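Local coordinates for putative redox protein (Lactobacillus casei, PDB 2QL8) that probably acts in redox defence, as do OsmC/Ohr relatives that reduce organic peroxides through thiol chemistry, at residues I17-E20 / A26-P29; Q50-S55 / Y92-H97; A62-V67 / G77-K82; H71-T76 / K111-E116. One frame throughout, in Å; residues are numbered along the deposited sequence. Where two conformers were deposited one is given.

Contact 1 of 4, residues I17-E20 / A26-P29; sequences INDE and AYIP
A single antiparallel bridge, the hydrogen-bonded pair of Ile17 and Tyr27, ties the ends of strands 12-18 and 24-27 in a short hairpin-like connection. Two backbone bonds clamp the pair: Ile17 N reaches Tyr27 O at 2.8 Å, and Tyr27 N returns to Ile17 O at 2.9 Å, both nearly straight. Ile17 O also receives a CA-H...O contact from Ala26 CA, 3.3 Å away.

The side chains of the pair leave the two strands in the same direction, flank to flank. Tyr27 has its CG between the backbone N and the carbonyl carbon (chi1 64°), which swings the ring flat beneath Ile17, and Ile17 CB sits over that face in a CH-pi contact, 4.2 Å from the Tyr27 ring centroid and offset toward the rim. A beta-branched residue suits the place, because CG2 also spreads over the phenol end while CD1 runs on to Pro29 CG at 3.8 Å. Asp19 brings its carboxylate near the edge of the tyrosine ring without bonding to it.

Asn18 ND2 bonds to Thr58 OG1 of the second subunit, and Ile17 and Asn18 pair with a strand of that subunit, continuing the beta pairing into it. Where strand 12-18 ends, Asn18 OD1 accepts the backbone N of Glu20 at 3.0 Å, the hallmark of an Asx turn.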
loop_
_atom_site.group_PDB
_atom_site.type_symbol
_atom_site.label_atom_id
_atom_site.label_comp_id
_atom_site.label_asym_id
_atom_site.label_seq_id
_atom_site.Cartn_x
_atom_site.Cartn_y
_atom_site.Cartn_z
ATOM N N ILE A 17 9.963 4.040 6.477
ATOM C CA ILE A 17 10.793 3.163 7.292
ATOM C C ILE A 17 9.967 2.495 8.393
ATOM O O ILE A 17 9.105 3.155 9.021
ATOM C CB ILE A 17 11.984 3.942 7.894
ATOM C CG1 ILE A 17 12.895 4.485 6.781
ATOM C CG2 ILE A 17 12.750 3.063 8.907
ATOM C CD1 ILE A 17 14.066 5.426 7.250
ATOM N N ASN A 18 10.264 1.222 8.643
ATOM C CA ASN A 18 9.829 0.599 9.885
ATOM C C ASN A 18 11.046 -0.144 10.451
ATOM O O ASN A 18 11.580 -1.069 9.840
ATOM C CB ASN A 18 8.626 -0.321 9.683
ATOM C CG ASN A 18 8.031 -0.813 10.989
ATOM O OD1 ASN A 18 8.751 -1.100 11.957
ATOM N ND2 ASN A 18 6.722 -0.923 11.013
ATOM N N ASP A 19 11.480 0.279 11.626
ATOM C CA ASP A 19 12.591 -0.375 12.312
ATOM C C ASP A 19 12.275 -0.826 13.734
ATOM O O ASP A 19 13.189 -1.058 14.549
ATOM C CB ASP A 19 13.797 0.529 12.228
ATOM C CG ASP A 19 13.644 1.841 12.947
ATOM O OD1 ASP A 19 12.663 2.094 13.675
ATOM O OD2 ASP A 19 14.564 2.658 12.790
ATOM N N GLU A 20 11.000 -1.079 13.983
ATOM C CA GLU A 20 10.521 -1.485 15.293
ATOM C C GLU A 20 9.834 -2.839 15.340
ATOM O O GLU A 20 9.685 -3.504 14.332
ATOM C CB GLU A 20 9.605 -0.368 15.873
ATOM C CG GLU A 20 10.295 0.971 16.078
ATOM C CD GLU A 20 9.358 2.086 16.524
ATOM O OE1 GLU A 20 8.480 1.843 17.377
ATOM O OE2 GLU A 20 9.481 3.207 15.990
ATOM N N ALA A 26 5.699 3.140 12.077
ATOM C CA ALA A 26 6.272 3.278 10.732
ATOM C C ALA A 26 6.204 4.759 10.417
ATOM O O ALA A 26 5.308 5.461 10.909
ATOM C CB ALA A 26 5.466 2.466 9.703
ATOM N N TYR A 27 7.168 5.253 9.647
ATOM C CA TYR A 27 7.189 6.667 9.336
ATOM C C TYR A 27 7.812 7.010 8.011
ATOM O O TYR A 27 8.610 6.304 7.467
ATOM C CB TYR A 27 7.912 7.450 10.444
ATOM C CG TYR A 27 9.383 7.094 10.604
ATOM C CD1 TYR A 27 9.765 6.007 11.351
ATOM C CD2 TYR A 27 10.375 7.845 9.986
ATOM C CE1 TYR A 27 11.122 5.692 11.506
ATOM C CE2 TYR A 27 11.696 7.533 10.115
ATOM C CZ TYR A 27 12.072 6.450 10.895
ATOM O OH TYR A 27 13.436 6.174 11.049
ATOM N N ILE A 28 7.367 8.152 7.522
ATOM C CA ILE A 28 7.970 8.832 6.383
ATOM C C ILE A 28 8.999 9.800 6.973
ATOM O O ILE A 28 8.637 10.684 7.744
ATOM C CB ILE A 28 6.909 9.661 5.602
ATOM C CG1 ILE A 28 5.702 8.802 5.172
ATOM C CG2 ILE A 28 7.530 10.396 4.408
ATOM C CD1 ILE A 28 6.070 7.568 4.345
ATOM N N PRO A 29 10.276 9.623 6.631
ATOM C CA PRO A 29 11.281 10.587 7.126
ATOM C C PRO A 29 10.873 11.996 6.705
ATOM O O PRO A 29 10.569 12.221 5.523
ATOM C CB PRO A 29 12.559 10.134 6.424
ATOM C CG PRO A 29 12.382 8.665 6.256
ATOM C CD PRO A 29 10.907 8.509 5.904
#

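Contact 2 of 4, residues Q50-S55 / Y92-H97; sequences QLLGLS and YQFLVH. With BEZ (benzoic acid), chain J; EDO (1,2-ethanediol), chain K.
Helix 50-55 lies over the inner face of strand 92-97 where Leu52 meets Phe94 and Val96, and no backbone hydrogen bond joins the two. This is the helix-on-sheet packing of the OsmC fold, with the long helix 48-70 set against the sheet. Alternation along the strand turns Phe94 and Val96 to the helix and Leu95 away from it.

One methyl carries the contact. Leu52 extends from the helix, CG opposite the backbone N (chi1 180°), and its CD2 reaches the strand; there it meets Val96 CG2 at 3.9 Å, the two side chains crossing at about a right angle, and touches the edge of the Phe94 ring at CD2, 4.2 Å away. Branched and aromatic groups suit this buried place, having no polar atoms to satisfy. Leu126 and Pro122 of the second subunit pack against Leu52 and Phe94 respectively.

At the strand's start, Tyr92 presents its ring edge to a bound benzoic acid, which is hydrogen-bonded to Ala90 N and to Arg120 NH2 of the second subunit. With an alanine here, the benzoic acid would probably lose the wall beside its carboxyl group and be freer to shift. Tyr92 CD2 lies 3.6 Å from the carboxyl carbon C of the ligand, which sits in the plane of the tyrosine ring.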
loop_
_atom_site.group_PDB
_atom_site.type_symbol
_atom_site.label_atom_id
_atom_site.label_comp_id
_atom_site.label_asym_id
_atom_site.label_seq_id
_atom_site.Cartn_x
_atom_site.Cartn_y
_atom_site.Cartn_z
ATOM N N GLN A 50 -4.569 -2.034 6.695
ATOM C CA GLN A 50 -5.176 -0.709 6.732
ATOM C C GLN A 50 -4.420 0.279 5.818
ATOM O O GLN A 50 -5.025 1.072 5.075
ATOM C CB GLN A 50 -5.235 -0.157 8.147
ATOM C CG GLN A 50 -6.265 -0.868 9.050
ATOM C CD GLN A 50 -6.362 -0.266 10.439
ATOM O OE1 GLN A 50 -5.655 0.692 10.772
ATOM N NE2 GLN A 50 -7.268 -0.833 11.265
ATOM N N LEU A 51 -3.096 0.280 5.940
ATOM C CA LEU A 51 -2.258 1.215 5.200
ATOM C C LEU A 51 -2.408 0.987 3.694
ATOM O O LEU A 51 -2.501 1.959 2.918
ATOM C CB LEU A 51 -0.809 1.140 5.676
ATOM C CG LEU A 51 -0.562 1.741 7.064
ATOM C CD1 LEU A 51 0.763 1.158 7.658
ATOM C CD2 LEU A 51 -0.576 3.270 7.003
ATOM N N LEU A 52 -2.450 -0.263 3.271
ATOM C CA LEU A 52 -2.732 -0.612 1.877
ATOM C C LEU A 52 -4.092 -0.138 1.401
ATOM O O LEU A 52 -4.239 0.443 0.333
ATOM C CB LEU A 52 -2.556 -2.091 1.627
ATOM C CG LEU A 52 -2.818 -2.641 0.218
ATOM C CD1 LEU A 52 -1.879 -1.921 -0.794
ATOM C CD2 LEU A 52 -2.680 -4.162 0.097
ATOM N N GLY A 53 -5.112 -0.354 2.219
ATOM C CA GLY A 53 -6.431 0.150 1.892
ATOM C C GLY A 53 -6.485 1.675 1.768
ATOM O O GLY A 53 -7.136 2.225 0.867
ATOM N N LEU A 54 -5.823 2.372 2.680
ATOM C CA LEU A 54 -5.715 3.827 2.613
ATOM C C LEU A 54 -4.995 4.273 1.336
ATOM O O LEU A 54 -5.406 5.236 0.681
ATOM C CB LEU A 54 -5.018 4.411 3.863
ATOM C CG LEU A 54 -5.763 4.289 5.216
ATOM C CD1 LEU A 54 -4.828 4.549 6.419
ATOM C CD2 LEU A 54 -7.006 5.230 5.235
ATOM N N SER A 55 -3.928 3.568 0.991
ATOM C CA SER A 55 -3.202 3.868 -0.247
ATOM C C SER A 55 -4.090 3.702 -1.496
ATOM O O SER A 55 -4.201 4.625 -2.347
ATOM C CB SER A 55 -1.956 2.981 -0.382
ATOM O OG SER A 55 -1.282 3.217 -1.615
ATOM N N TYR A 92 0.874 -16.687 4.365
ATOM C CA TYR A 92 -0.113 -15.627 4.548
ATOM C C TYR A 92 -0.282 -14.819 3.265
ATOM O O TYR A 92 0.657 -14.678 2.458
ATOM C CB TYR A 92 0.271 -14.644 5.647
ATOM C CG TYR A 92 0.258 -15.207 7.050
ATOM C CD1 TYR A 92 -0.921 -15.684 7.626
ATOM C CD2 TYR A 92 1.430 -15.284 7.789
ATOM C CE1 TYR A 92 -0.921 -16.186 8.911
ATOM C CE2 TYR A 92 1.429 -15.785 9.066
ATOM C CZ TYR A 92 0.254 -16.235 9.641
ATOM O OH TYR A 92 0.264 -16.788 10.929
ATOM N N GLN A 93 -1.504 -14.334 3.073
ATOM C CA GLN A 93 -1.797 -13.451 1.938
ATOM C C GLN A 93 -2.742 -12.345 2.368
ATOM O O GLN A 93 -3.407 -12.460 3.398
ATOM C CB GLN A 93 -2.438 -14.210 0.795
ATOM C CG GLN A 93 -1.632 -15.324 0.210
ATOM C CD GLN A 93 -2.334 -15.963 -0.944
ATOM O OE1 GLN A 93 -2.433 -15.365 -2.016
ATOM N NE2 GLN A 93 -2.852 -17.171 -0.744
ATOM N N PHE A 94 -2.797 -11.276 1.551
ATOM C CA PHE A 94 -3.847 -10.279 1.636
ATOM C C PHE A 94 -4.757 -10.412 0.406
ATOM O O PHE A 94 -4.286 -10.666 -0.723
ATOM C CB PHE A 94 -3.300 -8.850 1.647
ATOM C CG PHE A 94 -2.537 -8.454 2.874
ATOM C CD1 PHE A 94 -2.407 -9.271 4.003
ATOM C CD2 PHE A 94 -1.914 -7.227 2.900
ATOM C CE1 PHE A 94 -1.694 -8.841 5.090
ATOM C CE2 PHE A 94 -1.159 -6.822 4.007
ATOM C CZ PHE A 94 -1.051 -7.658 5.084
ATOM N N LEU A 95 -6.052 -10.203 0.643
ATOM C CA LEU A 95 -7.046 -10.028 -0.433
ATOM C C LEU A 95 -7.508 -8.587 -0.408
ATOM O O LEU A 95 -7.631 -7.990 0.654
ATOM C CB LEU A 95 -8.272 -10.931 -0.214
ATOM C CG LEU A 95 -7.997 -12.438 -0.075
ATOM C CD1 LEU A 95 -9.333 -13.120 0.319
ATOM C CD2 LEU A 95 -7.362 -13.099 -1.288
ATOM N N VAL A 96 -7.757 -8.021 -1.593
ATOM C CA VAL A 96 -8.122 -6.623 -1.711
ATOM C C VAL A 96 -9.355 -6.483 -2.627
ATOM O O VAL A 96 -9.394 -7.043 -3.740
ATOM C CB VAL A 96 -6.970 -5.804 -2.346
ATOM C CG1 VAL A 96 -7.372 -4.311 -2.474
ATOM C CG2 VAL A 96 -5.635 -6.007 -1.550
ATOM N N HIS A 97 -10.369 -5.803 -2.118
ATOM C CA HIS A 97 -11.605 -5.583 -2.883
ATOM C C HIS A 97 -11.997 -4.111 -2.835
ATOM O O HIS A 97 -12.242 -3.569 -1.738
ATOM C CB HIS A 97 -12.760 -6.444 -2.348
ATOM C CG HIS A 97 -14.001 -6.279 -3.168
ATOM N ND1 HIS A 97 -14.099 -6.755 -4.459
ATOM C CD2 HIS A 97 -15.180 -5.677 -2.884
ATOM C CE1 HIS A 97 -15.305 -6.460 -4.931
ATOM N NE2 HIS A 97 -15.967 -5.791 -4.004
HETATM C C BEZ J . 4.982 -15.249 8.189
HETATM O O1 BEZ J . 5.195 -15.536 7.129
HETATM O O2 BEZ J . 5.001 -16.180 9.105
HETATM C C1 BEZ J . 4.668 -13.831 8.467
HETATM C C2 BEZ J . 4.414 -12.897 7.370
HETATM C C3 BEZ J . 4.046 -11.643 7.746
HETATM C C4 BEZ J . 4.016 -11.237 9.111
HETATM C C5 BEZ J . 4.317 -12.139 10.168
HETATM C C6 BEZ J . 4.641 -13.457 9.839
HETATM C C1 EDO K . -4.652 -19.922 -2.510
HETATM O O1 EDO K . -4.582 -18.511 -2.611
HETATM C C2 EDO K . -3.971 -20.421 -3.745
HETATM O O2 EDO K . -3.675 -19.255 -4.510
#

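Contact 3 of 4, residues A62-V67 / G77-K82; sequences ATLEAV and GAVRVK. With BEZ (benzoic acid), chain C.
Leu64 points toward Gly77, its CD2 leading, where segments 62-67 and 77-82 run nearly antiparallel (158°), axes 8.5 Å apart, in the helix-on-sheet packing of the OsmC-type fold. With CG trans to the backbone N (chi1 -177°) the leucine extends off the helix, and chi2 near 52° sets which methyl, CD2, faces the strand, 3.6 Å from Gly77 CA. The same methyl makes a looser apolar contact with Val79 CG2 at 4.5 Å.

Glycine suits position 77 for a plain steric reason: a beta carbon there would point at the helix and fall only 2.2 Å from Leu64 CD2. Val79 turns its branch to the same side, while Ala78 faces away.

Another side of the helix lines a benzoic acid pocket completed by Ala90 N of the second subunit. Thr63 OG1 is hydrogen-bonded to Cys59 O and lies near ligand C5, a short contact of 3.0 Å that is not a hydrogen bond; Ala66 CB lies 3.7 Å from ligand C2.

Leu64 also packs on Val100 and Val102 of strand 91-102, the antiparallel neighbour of strand 77-88, and Val79 on Leu60 of helix 48-70. The outer edge of strand 77-88, at Val79 to Lys82, pairs antiparallel with a strand of the second subunit.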
loop_
_atom_site.group_PDB
_atom_site.type_symbol
_atom_site.label_atom_id
_atom_site.label_comp_id
_atom_site.label_asym_id
_atom_site.label_seq_id
_atom_site.Cartn_x
_atom_site.Cartn_y
_atom_site.Cartn_z
ATOM N N ALA A 62 -8.306 9.677 -6.392
ATOM C CA ALA A 62 -7.571 10.705 -7.169
ATOM C C ALA A 62 -7.729 10.465 -8.654
ATOM O O ALA A 62 -7.909 11.398 -9.459
ATOM C CB ALA A 62 -6.083 10.744 -6.796
ATOM N N THR A 63 -7.638 9.198 -9.047
ATOM C CA THR A 63 -7.767 8.849 -10.462
ATOM C C THR A 63 -9.195 9.173 -10.952
ATOM O O THR A 63 -9.381 9.736 -12.029
ATOM C CB THR A 63 -7.418 7.358 -10.752
ATOM O OG1 THR A 63 -6.183 7.019 -10.139
ATOM C CG2 THR A 63 -7.372 7.035 -12.262
ATOM N N LEU A 64 -10.166 8.843 -10.111
ATOM C CA LEU A 64 -11.580 9.076 -10.410
ATOM C C LEU A 64 -11.844 10.580 -10.559
ATOM O O LEU A 64 -12.526 11.004 -11.477
ATOM C CB LEU A 64 -12.460 8.480 -9.312
ATOM C CG LEU A 64 -13.985 8.570 -9.484
ATOM C CD1 LEU A 64 -14.430 8.028 -10.832
ATOM C CD2 LEU A 64 -14.649 7.838 -8.263
ATOM N N GLU A 65 -11.252 11.385 -9.686
ATOM C CA GLU A 65 -11.395 12.842 -9.757
ATOM C C GLU A 65 -10.847 13.366 -11.091
ATOM O O GLU A 65 -11.459 14.222 -11.754
ATOM C CB GLU A 65 -10.733 13.518 -8.552
ATOM C CG GLU A 65 -10.943 15.009 -8.549
ATOM C CD GLU A 65 -10.531 15.705 -7.254
ATOM O OE1 GLU A 65 -9.897 15.084 -6.411
ATOM O OE2 GLU A 65 -10.865 16.917 -7.111
ATOM N N ALA A 66 -9.718 12.824 -11.532
ATOM C CA ALA A 66 -9.122 13.205 -12.832
ATOM C C ALA A 66 -10.045 12.838 -14.002
ATOM O O ALA A 66 -10.280 13.648 -14.907
ATOM C CB ALA A 66 -7.702 12.575 -13.027
ATOM N N VAL A 67 -10.620 11.637 -13.954
ATOM C CA VAL A 67 -11.576 11.172 -14.962
ATOM C C VAL A 67 -12.830 12.046 -15.006
ATOM O O VAL A 67 -13.258 12.480 -16.078
ATOM C CB VAL A 67 -11.898 9.661 -14.815
ATOM C CG1 VAL A 67 -13.107 9.242 -15.691
ATOM C CG2 VAL A 67 -10.639 8.817 -15.110
ATOM N N GLY A 77 -17.429 11.222 -6.646
ATOM C CA GLY A 77 -17.030 9.845 -6.476
ATOM C C GLY A 77 -16.549 9.544 -5.055
ATOM O O GLY A 77 -16.150 10.443 -4.322
ATOM N N ALA A 78 -16.607 8.266 -4.685
ATOM C CA ALA A 78 -16.069 7.765 -3.415
ATOM C C ALA A 78 -15.584 6.360 -3.636
ATOM O O ALA A 78 -16.134 5.596 -4.465
ATOM C CB ALA A 78 -17.118 7.818 -2.310
ATOM N N VAL A 79 -14.551 5.981 -2.869
ATOM C CA VAL A 79 -13.971 4.635 -2.974
ATOM C C VAL A 79 -13.839 4.042 -1.563
ATOM O O VAL A 79 -13.368 4.719 -0.645
ATOM C CB VAL A 79 -12.579 4.673 -3.678
ATOM C CG1 VAL A 79 -11.968 3.271 -3.778
ATOM C CG2 VAL A 79 -12.702 5.351 -5.074
ATOM N N ARG A 80 -14.218 2.776 -1.447
ATOM C CA ARG A 80 -14.015 1.981 -0.244
ATOM C C ARG A 80 -13.218 0.752 -0.620
ATOM O O ARG A 80 -13.536 0.075 -1.588
ATOM C CB ARG A 80 -15.381 1.549 0.324
ATOM C CG ARG A 80 -15.202 0.642 1.535
ATOM C CD ARG A 80 -16.514 0.521 2.293
ATOM N NE ARG A 80 -17.514 -0.211 1.541
ATOM C CZ ARG A 80 -18.679 -0.591 2.083
ATOM N NH1 ARG A 80 -18.936 -0.267 3.348
ATOM N NH2 ARG A 80 -19.589 -1.266 1.373
ATOM N N VAL A 81 -12.172 0.442 0.150
ATOM C CA VAL A 81 -11.360 -0.726 -0.106
ATOM C C VAL A 81 -11.407 -1.598 1.142
ATOM O O VAL A 81 -11.097 -1.129 2.244
ATOM C CB VAL A 81 -9.886 -0.338 -0.466
ATOM C CG1 VAL A 81 -8.983 -1.574 -0.533
ATOM C CG2 VAL A 81 -9.854 0.486 -1.778
ATOM N N LYS A 82 -11.720 -2.870 0.916
ATOM C CA LYS A 82 -11.644 -3.868 1.989
ATOM C C LYS A 82 -10.402 -4.719 1.774
ATOM O O LYS A 82 -10.094 -5.119 0.658
ATOM C CB LYS A 82 -12.908 -4.739 2.008
ATOM C CG LYS A 82 -13.012 -5.697 3.210
ATOM C CD LYS A 82 -14.319 -6.477 3.122
ATOM C CE LYS A 82 -14.532 -7.416 4.309
ATOM N NZ LYS A 82 -15.968 -7.876 4.333
HETATM C C BEZ C . -4.325 9.740 -14.385
HETATM O O1 BEZ C . -4.260 10.755 -15.171
HETATM O O2 BEZ C . -4.392 8.658 -14.826
HETATM C C1 BEZ C . -4.223 9.836 -12.900
HETATM C C2 BEZ C . -4.414 11.101 -12.317
HETATM C C3 BEZ C . -4.312 11.223 -10.932
HETATM C C4 BEZ C . -4.022 10.090 -10.158
HETATM C C5 BEZ C . -3.829 8.839 -10.762
HETATM C C6 BEZ C . -3.935 8.674 -12.104
#

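Contact 4 of 4, residues H71-T76 / K111-E116; sequences HGLPHT and KAFTNE. With EDO (1,2-ethanediol), chain E.
Aromatic contact comes first: the rings of His71 and Phe113 approach from opposite directions, centroids 4.7 Å apart and planes at 45°, an oblique pair. Phe113 CE1 stands over the centre of one imidazole face and lies 3.7 Å from His71 CD2. Phe113 suits this place because its helix sends it inward, CG anti to the carbonyl carbon (chi1 -74°), onto Leu64 and Val67 of helix 48-70.

The apolar share falls to Leu73, whose CD1 meets the edge of the Phe113 ring in its plane, 3.8 Å from CZ. With an alanine in place of Phe113, the imidazole would probably lose the support beneath its face and Leu73 CD1 would be left beside a gap.

Polar contacts use both ring nitrogens. His71 NE2 donates to the syn lone pair of Glu116 OE2 at 3.1 Å, a bent bond (142°) with the oxygen tilted from the imidazole plane. Glu116 has two conformers, which leaves this bond in part doubtful. His71 ND1 is hydrogen-bonded to O1 of an ethanediol, 2.8 Å away, probably from the crystallisation liquor.

Gly72, the first residue beyond helix 48-70, takes positive phi, easy without a beta carbon. The whole is a Schellman-terminated helix end whose following loop, 71-76, is tied to helix 107-120 by a His-carboxylate hydrogen bond.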
loop_
_atom_site.group_PDB
_atom_site.type_symbol
_atom_site.label_atom_id
_atom_site.label_comp_id
_atom_site.label_asym_id
_atom_site.label_seq_id
_atom_site.Cartn_x
_atom_site.Cartn_y
_atom_site.Cartn_z
ATOM N N HIS A 71 -14.227 14.608 -18.103
ATOM C CA HIS A 71 -15.624 14.574 -18.559
ATOM C C HIS A 71 -16.442 15.837 -18.227
ATOM O O HIS A 71 -17.645 15.901 -18.493
ATOM C CB HIS A 71 -16.289 13.331 -17.985
ATOM C CG HIS A 71 -15.835 12.070 -18.633
ATOM N ND1 HIS A 71 -16.501 11.474 -19.684
ATOM C CD2 HIS A 71 -14.779 11.268 -18.354
ATOM C CE1 HIS A 71 -15.855 10.373 -20.039
ATOM N NE2 HIS A 71 -14.805 10.230 -19.251
ATOM N N GLY A 72 -15.791 16.834 -17.639
ATOM C CA GLY A 72 -16.453 18.097 -17.290
ATOM C C GLY A 72 -17.392 18.054 -16.099
ATOM O O GLY A 72 -18.296 18.883 -15.980
ATOM N N LEU A 73 -17.188 17.079 -15.200
ATOM C CA LEU A 73 -18.107 16.787 -14.112
ATOM C C LEU A 73 -17.479 17.196 -12.784
ATOM O O LEU A 73 -16.264 17.166 -12.603
ATOM C CB LEU A 73 -18.482 15.321 -14.094
ATOM C CG LEU A 73 -19.112 14.716 -15.325
ATOM C CD1 LEU A 73 -19.393 13.257 -15.053
ATOM C CD2 LEU A 73 -20.376 15.502 -15.697
ATOM N N PRO A 74 -18.326 17.577 -11.835
ATOM C CA PRO A 74 -17.840 17.845 -10.488
ATOM C C PRO A 74 -17.449 16.524 -9.817
ATOM O O PRO A 74 -17.752 15.445 -10.314
ATOM C CB PRO A 74 -19.041 18.497 -9.810
ATOM C CG PRO A 74 -20.215 17.849 -10.478
ATOM C CD PRO A 74 -19.792 17.711 -11.933
ATOM N N HIS A 75 -16.791 16.635 -8.673
ATOM C CA HIS A 75 -16.294 15.432 -7.975
ATOM C C HIS A 75 -17.398 14.904 -7.063
ATOM O O HIS A 75 -17.737 15.537 -6.047
ATOM C CB HIS A 75 -15.039 15.761 -7.176
ATOM C CG HIS A 75 -14.455 14.584 -6.458
ATOM N ND1 HIS A 75 -14.357 13.328 -7.032
ATOM C CD2 HIS A 75 -13.924 14.478 -5.216
ATOM C CE1 HIS A 75 -13.781 12.506 -6.166
ATOM N NE2 HIS A 75 -13.503 13.185 -5.064
ATOM N N THR A 76 -17.970 13.771 -7.434
ATOM C CA THR A 76 -19.001 13.126 -6.623
ATOM C C THR A 76 -18.661 11.637 -6.345
ATOM O O THR A 76 -19.494 10.888 -5.845
ATOM C CB THR A 76 -20.359 13.218 -7.335
ATOM O OG1 THR A 76 -20.317 12.447 -8.552
ATOM C CG2 THR A 76 -20.692 14.686 -7.627
ATOM N N LYS A 111 -20.013 2.712 -13.938
ATOM C CA LYS A 111 -19.283 1.503 -14.348
ATOM C C LYS A 111 -18.170 1.828 -15.334
ATOM O O LYS A 111 -17.053 1.338 -15.202
ATOM C CB LYS A 111 -20.182 0.421 -14.946
ATOM C CG LYS A 111 -21.162 -0.173 -13.966
ATOM C CD LYS A 111 -21.820 -1.419 -14.516
ATOM C CE LYS A 111 -22.891 -1.128 -15.527
ATOM N NZ LYS A 111 -23.333 -2.376 -16.235
ATOM N N ALA A 112 -18.448 2.678 -16.316
ATOM C CA ALA A 112 -17.466 3.089 -17.296
ATOM C C ALA A 112 -16.311 3.798 -16.594
ATOM O O ALA A 112 -15.142 3.557 -16.919
ATOM C CB ALA A 112 -18.119 3.982 -18.354
ATOM N N PHE A 113 -16.635 4.684 -15.654
ATOM C CA PHE A 113 -15.574 5.422 -14.927
ATOM C C PHE A 113 -14.753 4.437 -14.102
ATOM O O PHE A 113 -13.545 4.627 -13.944
ATOM C CB PHE A 113 -16.165 6.505 -14.021
ATOM C CG PHE A 113 -16.683 7.713 -14.741
ATOM C CD1 PHE A 113 -16.717 7.823 -16.122
ATOM C CD2 PHE A 113 -17.139 8.775 -13.977
ATOM C CE1 PHE A 113 -17.217 8.997 -16.704
ATOM C CE2 PHE A 113 -17.642 9.953 -14.574
ATOM C CZ PHE A 113 -17.644 10.052 -15.926
ATOM N N THR A 114 -15.404 3.423 -13.535
ATOM C CA THR A 114 -14.687 2.402 -12.722
ATOM C C THR A 114 -13.694 1.647 -13.590
ATOM O O THR A 114 -12.556 1.429 -13.181
ATOM C CB THR A 114 -15.664 1.452 -11.974
ATOM O OG1 THR A 114 -16.580 2.218 -11.184
ATOM C CG2 THR A 114 -14.926 0.465 -11.085
ATOM N N ASN A 115 -14.114 1.251 -14.790
ATOM C CA ASN A 115 -13.224 0.601 -15.732
ATOM C C ASN A 115 -12.034 1.509 -16.076
ATOM O O ASN A 115 -10.884 1.010 -16.183
ATOM C CB ASN A 115 -13.947 0.150 -17.011
ATOM C CG ASN A 115 -14.989 -0.918 -16.765
ATOM O OD1 ASN A 115 -14.947 -1.644 -15.773
ATOM N ND2 ASN A 115 -15.939 -1.045 -17.708
ATOM N N GLU A 116 -12.306 2.801 -16.298
ATOM C CA GLU A 116 -11.272 3.778 -16.644
ATOM C C GLU A 116 -10.227 3.842 -15.528
ATOM O O GLU A 116 -9.029 3.815 -15.779
ATOM C CB GLU A 116 -11.835 5.207 -16.848
ATOM C CG GLU A 116 -12.431 5.522 -18.252
ATOM C CD GLU A 116 -12.567 7.017 -18.488
ATOM O OE1 GLU A 116 -11.533 7.745 -18.596
ATOM O OE2 GLU A 116 -13.725 7.466 -18.512
HETATM C C1 EDO E . -20.174 11.133 -18.699
HETATM O O1 EDO E . -19.235 11.790 -19.527
HETATM C C2 EDO E . -21.371 10.787 -19.525
HETATM O O2 EDO E . -21.968 12.023 -19.942
#

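In the fold
Along the chain contact 1 comes first and is complete before the others begin. Contacts 2 and 3 both use helix 48-70 against the sheet of strands 77-88 and 91-102, with contact 3 falling between the two segments of contact 2; their centres are about 16 Å apart, and His97 O is hydrogen-bonded to Lys82 N at 2.8 Å. Contact 4 alternates with contact 3 along the chain and lies about 9 Å from it, centre to centre, adding helix 107-120, whose Phe113 packs on Val67 of helix 48-70. Contact 1 is about 35 Å from contact 4 between centres. In the dimer the hairpin of one subunit meets the helix-and-sheet body of the other, and both subunits complete the benzoic acid sites.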